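Local coordinates for protein TarM (Staphylococcus aureus subsp. aureus 21178, PDB 4X7R) that is a glycosyltransferase-family protein of the GT-B fold that holds uridine-5'-diphosphate and (2S)-2,3-dihydroxypropyl 2-acetamido-2-deoxy-alpha-D-glucopyranoside in its pockets, at residues K3-V8 and E212-D217; G189-L194 and L204-Y209; L335-A340 and D362-M367; R417-F422 and D430-N435. The protein carries 1 engineered substitution. One frame throughout, in Å; residues are numbered along the deposited sequence.

Contact 1 of 4, residues K3-V8 and E212-D217; sequences KIFMMV and EKLIKD
Phe5 and Ile215 both set their first side-chain branch opposite the carbonyl carbon, Phe5 CG at chi1 -57° and Ile215 CG1 at chi1 -52°, and the side chains overlap, running in opposite senses. Ile215 CG1 comes to rest over one face of the Phe5 ring, 3.6 Å from its centroid and only 9° off the ring normal, a CH-pi contact centred on the ring. The other carbons of the isoleucine extend across the same group: Ile215 CD1 lies 3.7 Å from Phe5 CB, while Ile215 CG2 is 3.9 Å from Phe5 CE1. Leu214 adds one methyl, with Leu214 CD2 at 4.0 Å from Phe5 CD2, oblique to the ring. No hydrogen bond crosses between the segments, so the fit rests on apolar packing. Ile215 is the first residue to leave helical geometry after helix 203-214, and its side chain also touches Ser221 and Met223 of the next strand; Phe5 and Leu214 both pack on Val39. Strands 36-40, 3-7 and 221-225 lie side by side in a parallel sheet, and the contact seats the C-terminal end of a flanking helix on it, an arrangement typical of the Rossmann-like domains of GT-B proteins.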
# COMPACT_ATOMS: atom_id res chain seq x y z
N LYS A 3 -4.33 -0.06 -23.67
CA LYS A 3 -3.29 -0.20 -22.66
C LYS A 3 -3.69 0.61 -21.45
O LYS A 3 -4.17 1.74 -21.59
CB LYS A 3 -1.88 0.19 -23.17
CG LYS A 3 -0.80 -0.18 -22.14
CD LYS A 3 0.63 -0.09 -22.63
CE LYS A 3 1.57 -0.36 -21.47
NZ LYS A 3 3.00 -0.17 -21.82
N ILE A 4 -3.50 0.02 -20.28
CA ILE A 4 -3.89 0.58 -18.99
C ILE A 4 -2.68 0.90 -18.09
O ILE A 4 -1.74 0.10 -18.00
CB ILE A 4 -4.94 -0.36 -18.34
CG1 ILE A 4 -6.20 -0.48 -19.23
CG2 ILE A 4 -5.31 0.09 -16.94
CD1 ILE A 4 -7.20 -1.56 -18.79
N PHE A 5 -2.74 2.06 -17.42
CA PHE A 5 -1.73 2.56 -16.48
C PHE A 5 -2.45 2.88 -15.20
O PHE A 5 -3.35 3.72 -15.17
CB PHE A 5 -1.00 3.80 -17.05
CG PHE A 5 -0.34 3.55 -18.39
CD1 PHE A 5 -1.06 3.65 -19.57
CD2 PHE A 5 1.02 3.23 -18.46
CE1 PHE A 5 -0.45 3.42 -20.81
CE2 PHE A 5 1.63 2.99 -19.69
CZ PHE A 5 0.90 3.09 -20.86
N MET A 6 -2.10 2.16 -14.16
CA MET A 6 -2.74 2.20 -12.86
C MET A 6 -1.83 2.82 -11.85
O MET A 6 -0.77 2.28 -11.56
CB MET A 6 -3.22 0.80 -12.45
CG MET A 6 -4.01 0.13 -13.53
SD MET A 6 -4.72 -1.50 -13.17
CE MET A 6 -3.38 -2.34 -12.37
N MET A 7 -2.22 3.97 -11.34
CA MET A 7 -1.42 4.83 -10.51
C MET A 7 -1.62 4.74 -9.04
O MET A 7 -2.76 4.74 -8.53
CB MET A 7 -1.55 6.27 -10.98
CG MET A 7 -1.04 6.45 -12.40
SD MET A 7 -1.89 7.84 -13.17
CE MET A 7 -1.71 9.04 -11.92
N VAL A 8 -0.51 4.64 -8.35
CA VAL A 8 -0.43 4.57 -6.88
C VAL A 8 0.89 5.23 -6.44
O VAL A 8 1.83 5.36 -7.24
CB VAL A 8 -0.59 3.09 -6.41
CG1 VAL A 8 0.62 2.21 -6.77
CG2 VAL A 8 -0.91 3.00 -4.93
N GLU A 212 2.79 12.44 -19.23
CA GLU A 212 2.58 12.92 -20.61
C GLU A 212 3.63 12.29 -21.54
O GLU A 212 3.32 12.03 -22.69
CB GLU A 212 2.64 14.45 -20.67
CG GLU A 212 1.45 15.11 -19.99
CD GLU A 212 1.61 16.57 -19.65
OE1 GLU A 212 2.74 17.10 -19.71
OE2 GLU A 212 0.59 17.20 -19.29
N LYS A 213 4.84 12.01 -21.01
CA LYS A 213 5.95 11.35 -21.71
C LYS A 213 5.69 9.82 -21.80
O LYS A 213 5.83 9.21 -22.86
CB LYS A 213 7.28 11.64 -20.98
CG LYS A 213 8.38 12.23 -21.85
CD LYS A 213 8.00 13.53 -22.56
CE LYS A 213 8.94 13.82 -23.71
NZ LYS A 213 8.76 12.89 -24.88
N LEU A 214 5.25 9.21 -20.69
CA LEU A 214 4.96 7.78 -20.63
C LEU A 214 3.74 7.35 -21.43
O LEU A 214 3.79 6.33 -22.09
CB LEU A 214 4.78 7.37 -19.16
CG LEU A 214 4.62 5.86 -18.88
CD1 LEU A 214 5.97 5.13 -19.07
CD2 LEU A 214 4.05 5.64 -17.49
N ILE A 215 2.63 8.08 -21.31
CA ILE A 215 1.35 7.67 -21.88
C ILE A 215 0.97 8.48 -23.12
O ILE A 215 0.74 9.69 -23.01
CB ILE A 215 0.25 7.70 -20.75
CG1 ILE A 215 0.70 6.90 -19.49
CG2 ILE A 215 -1.13 7.27 -21.24
CD1 ILE A 215 -0.06 7.24 -18.16
N LYS A 216 0.88 7.82 -24.27
CA LYS A 216 0.50 8.50 -25.51
C LYS A 216 -0.96 8.98 -25.50
O LYS A 216 -1.85 8.32 -24.93
CB LYS A 216 0.88 7.69 -26.79
CG LYS A 216 -0.09 6.60 -27.21
CD LYS A 216 0.42 6.02 -28.54
CE LYS A 216 0.68 4.56 -28.45
NZ LYS A 216 1.45 4.08 -29.63
N ASP A 217 -1.18 10.17 -26.09
CA ASP A 217 -2.50 10.79 -26.15
C ASP A 217 -3.43 10.14 -27.18
O ASP A 217 -3.83 10.75 -28.18
CB ASP A 217 -2.42 12.32 -26.26
CG ASP A 217 -3.73 12.96 -25.84
OD1 ASP A 217 -4.61 12.24 -25.31
OD2 ASP A 217 -3.86 14.19 -26.02

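Contact 2 of 4, residues G189-L194 and L204-Y209; sequences GKTYVL and LALCVY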
# COMPACT_ATOMS: atom_id res chain seq x y z
N GLY A 189 10.37 21.32 -3.84
CA GLY A 189 10.32 22.57 -4.57
C GLY A 189 10.84 22.38 -5.98
O GLY A 189 10.62 21.32 -6.59
N LYS A 190 11.56 23.38 -6.49
CA LYS A 190 12.14 23.34 -7.84
C LYS A 190 12.99 22.09 -8.03
O LYS A 190 13.87 21.81 -7.21
CB LYS A 190 12.96 24.62 -8.11
CG LYS A 190 12.73 25.21 -9.48
CD LYS A 190 13.29 26.63 -9.56
CE LYS A 190 12.71 27.38 -10.74
NZ LYS A 190 13.38 28.70 -10.94
N THR A 191 12.67 21.31 -9.06
CA THR A 191 13.34 20.08 -9.41
C THR A 191 14.00 20.23 -10.78
O THR A 191 13.33 20.62 -11.75
CB THR A 191 12.32 18.91 -9.42
OG1 THR A 191 11.81 18.75 -8.10
CG2 THR A 191 12.94 17.57 -9.92
N TYR A 192 15.27 19.84 -10.88
CA TYR A 192 16.02 19.90 -12.13
C TYR A 192 16.38 18.50 -12.57
O TYR A 192 17.04 17.76 -11.85
CB TYR A 192 17.30 20.76 -11.99
CG TYR A 192 18.10 20.95 -13.27
CD1 TYR A 192 17.46 21.30 -14.46
CD2 TYR A 192 19.48 20.85 -13.27
CE1 TYR A 192 18.19 21.47 -15.64
CE2 TYR A 192 20.23 21.07 -14.43
CZ TYR A 192 19.57 21.35 -15.62
OH TYR A 192 20.29 21.61 -16.77
N VAL A 193 15.95 18.17 -13.77
CA VAL A 193 16.26 16.89 -14.38
C VAL A 193 17.46 17.18 -15.28
O VAL A 193 17.31 17.75 -16.37
CB VAL A 193 15.04 16.25 -15.10
CG1 VAL A 193 15.41 14.90 -15.72
CG2 VAL A 193 13.86 16.10 -14.15
N LEU A 194 18.65 16.86 -14.77
CA LEU A 194 19.95 17.08 -15.42
C LEU A 194 20.02 16.43 -16.77
O LEU A 194 20.52 17.06 -17.68
CB LEU A 194 21.10 16.59 -14.54
CG LEU A 194 21.46 17.45 -13.33
CD1 LEU A 194 20.51 17.22 -12.15
CD2 LEU A 194 22.84 17.14 -12.88
N LEU A 204 4.77 17.53 -8.34
CA LEU A 204 3.53 17.31 -9.10
C LEU A 204 3.78 17.66 -10.56
O LEU A 204 3.44 16.86 -11.41
CB LEU A 204 2.37 18.12 -8.48
CG LEU A 204 1.08 18.28 -9.27
CD1 LEU A 204 0.35 16.92 -9.43
CD2 LEU A 204 0.17 19.30 -8.58
N ALA A 205 4.43 18.81 -10.84
CA ALA A 205 4.80 19.22 -12.21
C ALA A 205 5.68 18.16 -12.88
O ALA A 205 5.47 17.86 -14.05
CB ALA A 205 5.54 20.57 -12.20
N LEU A 206 6.68 17.62 -12.15
CA LEU A 206 7.58 16.58 -12.68
C LEU A 206 6.74 15.34 -13.05
O LEU A 206 6.83 14.83 -14.17
CB LEU A 206 8.66 16.21 -11.62
CG LEU A 206 9.55 15.00 -11.95
CD1 LEU A 206 10.56 15.33 -13.00
CD2 LEU A 206 10.25 14.45 -10.71
N CYS A 207 5.88 14.89 -12.09
CA CYS A 207 5.00 13.71 -12.30
C CYS A 207 4.00 13.88 -13.40
O CYS A 207 3.78 12.94 -14.15
CB CYS A 207 4.35 13.30 -10.99
SG CYS A 207 5.54 12.69 -9.78
N VAL A 208 3.47 15.10 -13.58
CA VAL A 208 2.54 15.39 -14.68
C VAL A 208 3.29 15.27 -16.02
O VAL A 208 2.78 14.65 -16.95
CB VAL A 208 1.84 16.76 -14.49
CG1 VAL A 208 1.22 17.26 -15.80
CG2 VAL A 208 0.81 16.69 -13.37
N TYR A 209 4.51 15.85 -16.10
CA TYR A 209 5.34 15.77 -17.31
C TYR A 209 5.61 14.31 -17.64
O TYR A 209 5.43 13.90 -18.79
CB TYR A 209 6.66 16.53 -17.11
CG TYR A 209 7.70 16.27 -18.19
CD1 TYR A 209 7.64 16.93 -19.41
CD2 TYR A 209 8.78 15.42 -17.95
CE1 TYR A 209 8.62 16.73 -20.39
CE2 TYR A 209 9.75 15.19 -18.93
CZ TYR A 209 9.67 15.85 -20.15
OH TYR A 209 10.62 15.59 -21.11
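Leu206 meets Thr191 and Val193 with the two methyls of its isopropyl fork. Leu206 CD1 packs on Val193 CG2 at 3.6 Å, the closer of the two touches, while Leu206 CD2 faces Thr191 CG2 at 4.2 Å. The leucine crosses each of the strand side chains at about a right angle, one prong apiece. Chi1 of Leu206, 172°, stretches CG away from the backbone N and sends the fork out from the helix toward the strand. Thr191 and Val193 lie two residues apart and send their CB atoms toward the helix, whereas Tyr192 between them points away. Farther out, Phe73 of helix 69-78 touches both Val193 and Leu206, Val69 adds to the cover of Leu206, and Phe200 from the neighbouring strand 198-200 packs on Val193 and on Leu206. The contact thus joins the edge region of the long antiparallel sheet to the start of helix 203-214, where Leu204 touches the bound 2-O-sulfo-alpha-L-idopyranuronic acid and methyl 2-deoxy-6-O-sulfo-2-(sulfoamino)-alpha-D-glucopyranoside. All three touching residues are buried, and the threonine contributes a methyl; with no hydrogen bond crossing between the segments, the fit depends on shape and dispersion and not on bond direction.

Contact 3 of 4, residues L335-A340 and D362-M367; sequences LLIEVA and DKIAKM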
# COMPACT_ATOMS: atom_id res chain seq x y z
N LEU A 335 -11.08 -3.65 19.59
CA LEU A 335 -12.42 -4.21 19.78
C LEU A 335 -12.38 -5.73 19.64
O LEU A 335 -13.10 -6.43 20.34
CB LEU A 335 -13.48 -3.58 18.86
CG LEU A 335 -13.99 -2.18 19.24
CD1 LEU A 335 -14.98 -1.66 18.22
CD2 LEU A 335 -14.66 -2.18 20.61
N LEU A 336 -11.49 -6.24 18.77
CA LEU A 336 -11.27 -7.67 18.57
C LEU A 336 -10.65 -8.28 19.85
O LEU A 336 -11.07 -9.36 20.26
CB LEU A 336 -10.39 -7.94 17.33
CG LEU A 336 -9.92 -9.38 17.09
CD1 LEU A 336 -11.09 -10.36 17.01
CD2 LEU A 336 -9.05 -9.48 15.87
N ILE A 337 -9.67 -7.57 20.49
CA ILE A 337 -9.07 -8.01 21.76
C ILE A 337 -10.14 -8.03 22.86
O ILE A 337 -10.19 -9.00 23.62
CB ILE A 337 -7.80 -7.19 22.16
CG1 ILE A 337 -6.71 -7.19 21.06
CG2 ILE A 337 -7.22 -7.66 23.52
CD1 ILE A 337 -6.27 -8.55 20.51
N GLU A 338 -11.02 -7.00 22.90
CA GLU A 338 -12.14 -6.93 23.85
C GLU A 338 -13.12 -8.07 23.62
O GLU A 338 -13.64 -8.62 24.59
CB GLU A 338 -12.86 -5.58 23.76
CG GLU A 338 -12.12 -4.45 24.46
CD GLU A 338 -12.70 -3.05 24.27
OE1 GLU A 338 -13.94 -2.89 24.40
OE2 GLU A 338 -11.90 -2.12 24.04
N VAL A 339 -13.33 -8.46 22.34
CA VAL A 339 -14.20 -9.59 21.97
C VAL A 339 -13.54 -10.91 22.40
O VAL A 339 -14.22 -11.75 22.98
CB VAL A 339 -14.60 -9.57 20.46
CG1 VAL A 339 -15.27 -10.87 20.05
CG2 VAL A 339 -15.52 -8.39 20.17
N ALA A 340 -12.22 -11.05 22.14
CA ALA A 340 -11.41 -12.22 22.50
C ALA A 340 -11.52 -12.50 24.00
O ALA A 340 -11.79 -13.64 24.38
CB ALA A 340 -9.96 -12.00 22.11
N ASP A 362 1.96 -2.71 18.53
CA ASP A 362 2.52 -2.62 19.88
C ASP A 362 1.45 -2.36 20.95
O ASP A 362 1.47 -3.02 22.00
CB ASP A 362 3.64 -1.57 19.95
CG ASP A 362 4.86 -1.92 19.13
OD1 ASP A 362 5.13 -3.14 18.94
OD2 ASP A 362 5.58 -0.99 18.71
N LYS A 363 0.49 -1.45 20.66
CA LYS A 363 -0.63 -1.10 21.54
C LYS A 363 -1.45 -2.35 21.80
O LYS A 363 -1.81 -2.61 22.95
CB LYS A 363 -1.53 0.01 20.93
CG LYS A 363 -0.81 1.07 20.07
CD LYS A 363 -0.09 2.15 20.89
CE LYS A 363 0.90 2.96 20.07
NZ LYS A 363 2.17 2.24 19.84
N ILE A 364 -1.67 -3.15 20.74
CA ILE A 364 -2.42 -4.41 20.78
C ILE A 364 -1.67 -5.48 21.58
O ILE A 364 -2.31 -6.18 22.36
CB ILE A 364 -2.87 -4.87 19.34
CG1 ILE A 364 -3.85 -3.84 18.69
CG2 ILE A 364 -3.45 -6.29 19.31
CD1 ILE A 364 -5.13 -3.44 19.51
N ALA A 365 -0.32 -5.58 21.42
CA ALA A 365 0.54 -6.52 22.16
C ALA A 365 0.41 -6.28 23.68
O ALA A 365 0.11 -7.21 24.43
CB ALA A 365 1.98 -6.39 21.71
N LYS A 366 0.56 -4.99 24.10
CA LYS A 366 0.41 -4.54 25.49
C LYS A 366 -1.00 -4.85 25.99
O LYS A 366 -1.16 -5.21 27.15
CB LYS A 366 0.65 -3.02 25.57
CG LYS A 366 1.45 -2.57 26.78
CD LYS A 366 2.16 -1.26 26.49
CE LYS A 366 2.99 -0.80 27.67
NZ LYS A 366 3.76 0.44 27.36
N MET A 367 -2.01 -4.69 25.11
CA MET A 367 -3.43 -4.93 25.41
C MET A 367 -3.75 -6.40 25.74
O MET A 367 -4.54 -6.65 26.65
CB MET A 367 -4.29 -4.42 24.26
CG MET A 367 -5.70 -4.11 24.65
SD MET A 367 -6.58 -3.41 23.25
CE MET A 367 -8.24 -3.40 23.93
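Ile337 and Met367 meet between two neighbouring helices that flank the six-stranded parallel sheet of the domain carrying the glycosyltransferase group 1 family sequence, a Rossmann-like half of a GT-B protein. In the chain order, strand 320-324, helix 333-346, strand 351-355, helix 361-370 and strand 377-381 form two successive beta-alpha-beta units, and the contact joins their helices. The segments run nearly parallel, with a signed crossing angle of -17° and an axis separation of 10.6 Å, filled by isoleucine and methionine side chains. Ile337 reaches across with both branches. Ile337 CG1 and CD1 both lie against one methyl, Ile364 CG2, at 3.8 Å; the bent chi2 of -52° is what lays the two carbons side by side on it. The other branch, Ile337 CG2, packs on Met367 CG at 4.0 Å, alongside which the methionine runs the other way. On the sheet side, Ile337 also rests on Ile354 and Val377, and Ile364 on Leu379, so the contact continues into the apolar layer over the sheet. Met367, extended at every torsion, reaches across the gap between the helices, past Ile337, to the partly exposed Glu338. Met367 SD passes 4.1 Å from Ile337 CB, and beyond it the terminal methyl Met367 CE stops 3.9 Å from the carboxylate oxygen Glu338 OE2.

Contact 4 of 4, residues R417-F422 and D430-N435; sequences RPVVAF and DFIEDN
Ile432 touches Val419 and Ala421 with the last carbon of its longer branch. From CB, which points toward the strand, CG1 departs opposite the carbonyl carbon at chi1 -59°, while the shorter branch CG2 stays back from the strand. An extended chi2 of 170° then carries CD1 straight on, away from CA, and this methyl alone makes the contact. Ile432 CD1 lies 3.8 Å from Val419 CG1 and 3.9 Å from Val419 CB, the two side chains crossing at about a right angle. Ile432 CD1 is equally near Ala421 CB, at 3.8 Å, so it sits against both residues. The strand and the loop packed on it belong to a beta-alpha-beta unit of strand 419-422, helix 428-431 and strand 438-441, part of the parallel sheet in the domain with the glycosyltransferase group 1 sequence; Ile432 directly follows the short helix. Val420, between the two touching residues, turns its CB away and packs on Met449, Lys452 and Leu456 of helix 446-457. Met413 of helix 407-414 touches both Val419 and Phe431, beside the contact. Past Ile432, Asp434 OD1 is hydrogen-bonded to Leu440 N of strand 438-441; just before it, Phe431 O is hydrogen-bonded to Asn437 ND2.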
# COMPACT_ATOMS: atom_id res chain seq x y z
N ARG A 417 -14.38 -20.17 4.95
CA ARG A 417 -14.19 -19.72 6.34
C ARG A 417 -15.24 -18.63 6.59
O ARG A 417 -15.16 -17.56 5.99
CB ARG A 417 -12.74 -19.22 6.60
CG ARG A 417 -11.62 -20.23 6.27
CD ARG A 417 -11.97 -21.65 6.69
NE ARG A 417 -10.88 -22.62 6.56
CZ ARG A 417 -11.01 -23.81 5.98
NH1 ARG A 417 -12.14 -24.16 5.40
NH2 ARG A 417 -9.98 -24.65 5.96
N PRO A 418 -16.31 -18.93 7.34
CA PRO A 418 -17.36 -17.91 7.53
C PRO A 418 -16.89 -16.69 8.31
O PRO A 418 -15.97 -16.79 9.13
CB PRO A 418 -18.49 -18.67 8.24
CG PRO A 418 -17.82 -19.83 8.91
CD PRO A 418 -16.61 -20.17 8.09
N VAL A 419 -17.49 -15.54 8.01
CA VAL A 419 -17.15 -14.27 8.64
C VAL A 419 -18.21 -13.84 9.65
O VAL A 419 -19.42 -13.97 9.39
CB VAL A 419 -16.92 -13.16 7.57
CG1 VAL A 419 -16.52 -11.84 8.21
CG2 VAL A 419 -15.87 -13.59 6.55
N VAL A 420 -17.74 -13.34 10.80
CA VAL A 420 -18.51 -12.68 11.86
C VAL A 420 -17.98 -11.20 11.80
O VAL A 420 -16.82 -10.93 12.11
CB VAL A 420 -18.38 -13.36 13.24
CG1 VAL A 420 -19.29 -12.68 14.27
CG2 VAL A 420 -18.74 -14.85 13.15
N ALA A 421 -18.80 -10.30 11.25
CA ALA A 421 -18.41 -8.93 10.99
C ALA A 421 -19.40 -7.90 11.49
O ALA A 421 -20.61 -8.13 11.46
CB ALA A 421 -18.21 -8.74 9.50
N PHE A 422 -18.88 -6.71 11.89
CA PHE A 422 -19.74 -5.59 12.24
C PHE A 422 -20.39 -5.11 10.93
O PHE A 422 -19.68 -4.99 9.92
CB PHE A 422 -18.95 -4.46 12.92
CG PHE A 422 -18.57 -4.68 14.37
CD1 PHE A 422 -19.39 -5.41 15.23
CD2 PHE A 422 -17.41 -4.12 14.89
CE1 PHE A 422 -19.04 -5.59 16.58
CE2 PHE A 422 -17.06 -4.30 16.24
CZ PHE A 422 -17.88 -5.03 17.08
N ASP A 430 -23.15 -6.72 1.59
CA ASP A 430 -23.25 -7.07 0.17
C ASP A 430 -23.06 -8.56 0.01
O ASP A 430 -23.75 -9.18 -0.82
CB ASP A 430 -22.16 -6.38 -0.64
CG ASP A 430 -22.46 -4.97 -1.05
OD1 ASP A 430 -23.42 -4.39 -0.51
OD2 ASP A 430 -21.79 -4.47 -1.96
N PHE A 431 -22.13 -9.15 0.78
CA PHE A 431 -21.81 -10.57 0.60
C PHE A 431 -22.15 -11.50 1.74
O PHE A 431 -22.30 -12.70 1.52
CB PHE A 431 -20.36 -10.73 0.09
CG PHE A 431 -19.35 -9.91 0.85
CD1 PHE A 431 -18.89 -10.33 2.10
CD2 PHE A 431 -18.84 -8.73 0.31
CE1 PHE A 431 -17.96 -9.56 2.80
CE2 PHE A 431 -17.93 -7.96 1.03
CZ PHE A 431 -17.48 -8.39 2.27
N ILE A 432 -22.27 -10.98 2.97
CA ILE A 432 -22.64 -11.83 4.10
C ILE A 432 -24.16 -11.92 4.14
O ILE A 432 -24.82 -10.89 4.11
CB ILE A 432 -22.02 -11.39 5.46
CG1 ILE A 432 -20.46 -11.35 5.41
CG2 ILE A 432 -22.55 -12.27 6.63
CD1 ILE A 432 -19.80 -10.70 6.63
N GLU A 433 -24.71 -13.16 4.19
CA GLU A 433 -26.14 -13.43 4.32
C GLU A 433 -26.30 -13.95 5.73
O GLU A 433 -25.90 -15.09 6.03
CB GLU A 433 -26.63 -14.43 3.26
CG GLU A 433 -26.52 -13.89 1.84
CD GLU A 433 -27.24 -14.64 0.73
OE1 GLU A 433 -27.25 -15.89 0.75
OE2 GLU A 433 -27.74 -13.96 -0.21
N ASP A 434 -26.72 -13.05 6.63
CA ASP A 434 -26.86 -13.31 8.06
C ASP A 434 -27.57 -14.60 8.35
O ASP A 434 -28.64 -14.84 7.80
CB ASP A 434 -27.55 -12.14 8.80
CG ASP A 434 -27.58 -12.35 10.30
OD1 ASP A 434 -26.52 -12.19 10.93
OD2 ASP A 434 -28.64 -12.72 10.83
N ASN A 435 -26.93 -15.45 9.19
CA ASN A 435 -27.42 -16.75 9.63
C ASN A 435 -27.53 -17.77 8.47
O ASN A 435 -28.16 -18.82 8.63
CB ASN A 435 -28.72 -16.59 10.44
CG ASN A 435 -29.05 -17.72 11.37
OD1 ASN A 435 -28.18 -18.36 11.97
ND2 ASN A 435 -30.35 -17.96 11.51

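All four contacts rest mainly on apolar packing, without a hydrogen bond between their segments. Contacts 1, 2 and 4 are buried and set a strand against a helix or the chain just after it; contact 3, helix against helix, is partly exposed and the only one to bring a carboxylate up to a methyl. An aromatic face serves contact 1 alone, whereas contacts 2 and 4 each use one aliphatic side chain between two strand residues. Contacts 1 and 2 share helix 203-214, one at its end and the other near its start, their centres about 17 Å apart. Contacts 3 and 4 lie in the other parallel-sheet domain and meet where Leu335 CD1 packs 3.9 Å from Phe422 CE2.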